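Local atomic coordinates of X-ray repair cross complementing protein 1 variant (Homo sapiens, PDB entry 6WH1), a protein that probably serves as a scaffold that assembles repair complexes at DNA single-strand breaks, the chain described being its C-terminal BRCT domain. Residues K24-R27 and Y28-F32; S77-E80 and K81-L84. One frame throughout, in Å; residues are numbered along the deposited sequence.

In the fold
Followed from the N terminus, the chain runs through strand 10-13 into helix 21-31, where contact 1 joins successive turns before strand 35-36 completes a beta-alpha-beta unit. Contact 2 comes much later, where helix 72-81, the last of the domain, gives way to loop. Both are local, closing helical turns rather than long loops, and they stand in series, so neither nests within nor crosses the other. In space their centres are about 11 Å apart, and Phe-32, just past the end of the first helix, packs its ring against Asn-79 and Gln-82. Helices 21-31 and 72-81 of this BRCT fold thus pack together up to their C-terminal ends, and both contacts also pack against the chain of another protein.

Contact 1. Residues K24-R27 and Y28-F32; sequences KLIR and YVTAF
The carbonyl oxygen of Ile-26 is gripped twice by Thr-30, one turn further along helix 21-31, which belongs to the beta-alpha-beta unit of a BRCT fold. Thr-30 OG1 donates to Ile-26 O at 2.6 Å, and Thr-30 N reaches the same oxygen at 3.0 Å, the two donors coming from opposite faces of the carbonyl plane. With OG1 anti to its own carbonyl carbon (chi1 -49°), the threonine hydroxyl folds back onto the preceding turn, and the buried side chain meets its polar need within the helix.

A second i to i+4 pair of the helix, Lys-24 and Tyr-28, illustrates how a lysine can pass obliquely over the face of an aromatic ring. Lys-24 CG sits over one face of the Tyr-28 ring, 4.0 Å from its centroid and 28° off the normal, a CH-pi contact. On that same face Lys-24 O lies 3.5 Å above the ring plane. The lysine starts with CG trans to its backbone N and then bends at chi3 and chi4, which brings NZ round to the phenol oxygen. NZ is modelled as a donor there, but at 2.4 Å between Lys-24 NZ and Tyr-28 OH the pair is implausibly close, and the details of the bond are doubtful. Tyr-28 also packs on Ile-75 of helix 72-81 and on an apolar side chain of another protein. Were Tyr-28 replaced by an alanine, Lys-24 CG would probably lose the ring face beneath it, and a gap would be likely to open toward Ile-75.

Arg-27 crosses beside the tyrosine with its guanidinium and the ring 67° apart; beyond this helix, its NH1 and NH2 form salt bridges with an acidic side chain of the other protein's chain. Its backbone still holds the helix, Ala-31 N donating to Arg-27 O at 2.8 Å.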
loop_
_atom_site.group_PDB
_atom_site.type_symbol
_atom_site.label_atom_id
_atom_site.label_comp_id
_atom_site.label_asym_id
_atom_site.label_seq_id
_atom_site.Cartn_x
_atom_site.Cartn_y
_atom_site.Cartn_z
ATOM N N LYS A 24 0.951 -5.600 -4.882
ATOM C CA LYS A 24 0.340 -4.659 -5.817
ATOM C C LYS A 24 -0.858 -3.952 -5.188
ATOM O O LYS A 24 -1.035 -2.737 -5.353
ATOM C CB LYS A 24 -0.065 -5.390 -7.096
ATOM C CG LYS A 24 -0.651 -4.501 -8.176
ATOM C CD LYS A 24 -0.928 -5.298 -9.443
ATOM C CE LYS A 24 -0.189 -4.722 -10.639
ATOM N NZ LYS A 24 -1.058 -3.814 -11.441
ATOM N N LEU A 25 -1.689 -4.700 -4.455
ATOM C CA LEU A 25 -2.848 -4.102 -3.798
ATOM C C LEU A 25 -2.419 -3.109 -2.729
ATOM O O LEU A 25 -3.013 -2.029 -2.600
ATOM C CB LEU A 25 -3.725 -5.194 -3.187
ATOM C CG LEU A 25 -4.374 -6.140 -4.195
ATOM C CD1 LEU A 25 -4.774 -7.444 -3.521
ATOM C CD2 LEU A 25 -5.572 -5.461 -4.840
ATOM N N ILE A 26 -1.400 -3.465 -1.941
ATOM C CA ILE A 26 -0.860 -2.523 -0.966
ATOM C C ILE A 26 -0.418 -1.244 -1.666
ATOM O O ILE A 26 -0.754 -0.129 -1.242
ATOM C CB ILE A 26 0.296 -3.168 -0.181
ATOM C CG1 ILE A 26 -0.248 -4.198 0.814
ATOM C CG2 ILE A 26 1.132 -2.102 0.521
ATOM C CD1 ILE A 26 0.817 -5.094 1.405
ATOM N N ARG A 27 0.311 -1.393 -2.776
ATOM C CA ARG A 27 0.792 -0.236 -3.520
ATOM C C ARG A 27 -0.362 0.658 -3.957
ATOM O O ARG A 27 -0.337 1.872 -3.731
ATOM C CB ARG A 27 1.605 -0.698 -4.731
ATOM C CG ARG A 27 2.042 0.428 -5.657
ATOM C CD ARG A 27 2.953 -0.084 -6.768
ATOM N NE ARG A 27 3.211 0.931 -7.785
ATOM C CZ ARG A 27 4.016 0.759 -8.829
ATOM N NH1 ARG A 27 4.191 1.739 -9.706
ATOM N NH2 ARG A 27 4.649 -0.395 -8.996
ATOM N N TYR A 28 -1.393 0.075 -4.570
ATOM C CA TYR A 28 -2.456 0.898 -5.148
ATOM C C TYR A 28 -3.307 1.561 -4.068
ATOM O O TYR A 28 -3.615 2.763 -4.156
ATOM C CB TYR A 28 -3.326 0.057 -6.081
ATOM C CG TYR A 28 -2.632 -0.353 -7.360
ATOM C CD1 TYR A 28 -1.416 0.209 -7.725
ATOM C CD2 TYR A 28 -3.198 -1.298 -8.206
ATOM C CE1 TYR A 28 -0.778 -0.165 -8.895
ATOM C CE2 TYR A 28 -2.569 -1.676 -9.376
ATOM C CZ TYR A 28 -1.360 -1.106 -9.716
ATOM O OH TYR A 28 -0.733 -1.482 -10.882
ATOM N N VAL A 29 -3.697 0.798 -3.042
ATOM C CA VAL A 29 -4.496 1.372 -1.966
ATOM C C VAL A 29 -3.734 2.501 -1.284
ATOM O O VAL A 29 -4.300 3.564 -0.998
ATOM C CB VAL A 29 -4.919 0.279 -0.966
ATOM C CG1 VAL A 29 -5.608 0.897 0.244
ATOM C CG2 VAL A 29 -5.836 -0.727 -1.641
ATOM N N THR A 30 -2.432 2.308 -1.034
ATOM C CA THR A 30 -1.636 3.378 -0.442
ATOM C C THR A 30 -1.561 4.579 -1.375
ATOM O O THR A 30 -1.726 5.727 -0.943
ATOM C CB THR A 30 -0.231 2.874 -0.121
ATOM O OG1 THR A 30 -0.316 1.639 0.600
ATOM C CG2 THR A 30 0.524 3.902 0.714
ATOM N N ALA A 31 -1.313 4.327 -2.663
ATOM C CA ALA A 31 -1.146 5.400 -3.634
ATOM C C ALA A 31 -2.355 6.317 -3.645
ATOM O O ALA A 31 -2.222 7.547 -3.644
ATOM C CB ALA A 31 -0.915 4.806 -5.024
ATOM N N PHE A 32 -3.550 5.734 -3.645
ATOM C CA PHE A 32 -4.763 6.532 -3.713
ATOM C C PHE A 32 -5.294 6.896 -2.330
ATOM O O PHE A 32 -6.480 7.218 -2.189
ATOM C CB PHE A 32 -5.795 5.795 -4.562
ATOM C CG PHE A 32 -5.241 5.338 -5.885
ATOM C CD1 PHE A 32 -4.425 6.176 -6.626
ATOM C CD2 PHE A 32 -5.501 4.067 -6.371
ATOM C CE1 PHE A 32 -3.897 5.768 -7.838
ATOM C CE2 PHE A 32 -4.977 3.655 -7.587
ATOM C CZ PHE A 32 -4.173 4.507 -8.318
#

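Contact 2. Residues S77-E80 and K81-L84; sequences SCNE and KQKL
Lys-81, at the end of helix 72-81, still makes a regular helical link: its N donates to Ser-77 O at 2.9 Å, almost straight at 176°, while its CB and CG rest beside that same oxygen. The extended lysine chain then leaves the helix.

Cys-78 takes up the chain that follows. Its SG and CB both lie 3.4 Å from Lys-83 O, and Cys-78 SG comes within 4.1 Å of Leu-84 CA, the leucine CD1 being more distant. This buried side chain thus touches the loop as it departs.

Gln-82 turns its side chain back to the helix. Because its chain bends at chi2 (-69°), the terminal amide curls back over the helix end, and NE2 donates to Asn-79 O at 3.1 Å, in the carbonyl plane and on a lone pair. The Asn-79 and Gln-82 side chains run side by side, yet their amide planes stand perpendicular. Asn-79 O is also approached by Gln-82 N, in a weak bond of 3.2 Å, so backbone and side chain of one residue converge on a single carbonyl. A second weak bond runs from Lys-83 N to Cys-78 O, and with the positive phi of Gln-82 as the C-prime residue this pair makes the Schellman motif that ends the helix.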
loop_
_atom_site.group_PDB
_atom_site.type_symbol
_atom_site.label_atom_id
_atom_site.label_comp_id
_atom_site.label_asym_id
_atom_site.label_seq_id
_atom_site.Cartn_x
_atom_site.Cartn_y
_atom_site.Cartn_z
ATOM N N SER A 77 -8.705 -1.978 -11.503
ATOM C CA SER A 77 -9.402 -1.132 -12.467
ATOM C C SER A 77 -9.551 0.293 -11.967
ATOM O O SER A 77 -9.594 1.227 -12.778
ATOM C CB SER A 77 -10.773 -1.724 -12.800
ATOM O OG SER A 77 -10.711 -3.131 -12.921
ATOM N N CYS A 78 -9.647 0.484 -10.649
ATOM C CA CYS A 78 -9.581 1.832 -10.102
ATOM C C CYS A 78 -8.280 2.500 -10.506
ATOM O O CYS A 78 -8.259 3.685 -10.856
ATOM C CB CYS A 78 -9.713 1.794 -8.580
ATOM S SG CYS A 78 -11.401 1.794 -7.940
ATOM N N ASN A 79 -7.183 1.740 -10.487
ATOM C CA ASN A 79 -5.911 2.289 -10.948
ATOM C C ASN A 79 -5.924 2.536 -12.454
ATOM O O ASN A 79 -5.397 3.551 -12.928
ATOM C CB ASN A 79 -4.762 1.353 -10.577
ATOM C CG ASN A 79 -3.440 1.791 -11.177
ATOM O OD1 ASN A 79 -2.856 2.790 -10.758
ATOM N ND2 ASN A 79 -2.968 1.050 -12.176
ATOM N N GLU A 80 -6.520 1.620 -13.218
ATOM C CA GLU A 80 -6.479 1.724 -14.676
ATOM C C GLU A 80 -7.267 2.933 -15.172
ATOM O O GLU A 80 -6.777 3.706 -16.004
ATOM C CB GLU A 80 -7.007 0.439 -15.311
ATOM C CG GLU A 80 -6.107 -0.763 -15.101
ATOM C CD GLU A 80 -6.699 -2.041 -15.659
ATOM O OE1 GLU A 80 -7.624 -1.955 -16.496
ATOM O OE2 GLU A 80 -6.242 -3.132 -15.259
ATOM N N LYS A 81 -8.494 3.105 -14.682
ATOM C CA LYS A 81 -9.300 4.269 -15.033
ATOM C C LYS A 81 -8.942 5.501 -14.212
ATOM O O LYS A 81 -9.443 6.591 -14.510
ATOM C CB LYS A 81 -10.789 3.949 -14.864
ATOM C CG LYS A 81 -11.293 2.824 -15.761
ATOM C CD LYS A 81 -12.807 2.872 -15.912
ATOM C CE LYS A 81 -13.368 1.554 -16.430
ATOM N NZ LYS A 81 -14.858 1.573 -16.516
ATOM N N GLN A 82 -8.085 5.351 -13.198
ATOM C CA GLN A 82 -7.637 6.449 -12.342
ATOM C C GLN A 82 -8.808 7.116 -11.633
ATOM O O GLN A 82 -8.767 8.302 -11.298
ATOM C CB GLN A 82 -6.813 7.463 -13.131
ATOM C CG GLN A 82 -5.361 7.039 -13.258
ATOM C CD GLN A 82 -4.626 7.099 -11.934
ATOM O OE1 GLN A 82 -4.518 8.162 -11.324
ATOM N NE2 GLN A 82 -4.123 5.958 -11.478
ATOM N N LYS A 83 -9.840 6.333 -11.357
ATOM C CA LYS A 83 -11.050 6.850 -10.759
ATOM C C LYS A 83 -11.510 5.902 -9.664
ATOM O O LYS A 83 -11.044 4.766 -9.566
ATOM C CB LYS A 83 -12.123 6.995 -11.816
ATOM C CG LYS A 83 -12.609 8.366 -11.894
ATOM C CD LYS A 83 -13.935 8.333 -12.515
ATOM C CE LYS A 83 -15.017 7.831 -11.574
ATOM N NZ LYS A 83 -16.259 8.070 -12.317
ATOM N N LEU A 84 -12.442 6.368 -8.837
ATOM C CA LEU A 84 -13.101 5.493 -7.871
ATOM C C LEU A 84 -14.273 4.819 -8.570
ATOM O O LEU A 84 -15.329 5.426 -8.772
ATOM C CB LEU A 84 -13.570 6.272 -6.646
ATOM C CG LEU A 84 -14.383 5.441 -5.641
ATOM C CD1 LEU A 84 -13.510 4.386 -4.965
ATOM C CD2 LEU A 84 -15.069 6.328 -4.605
#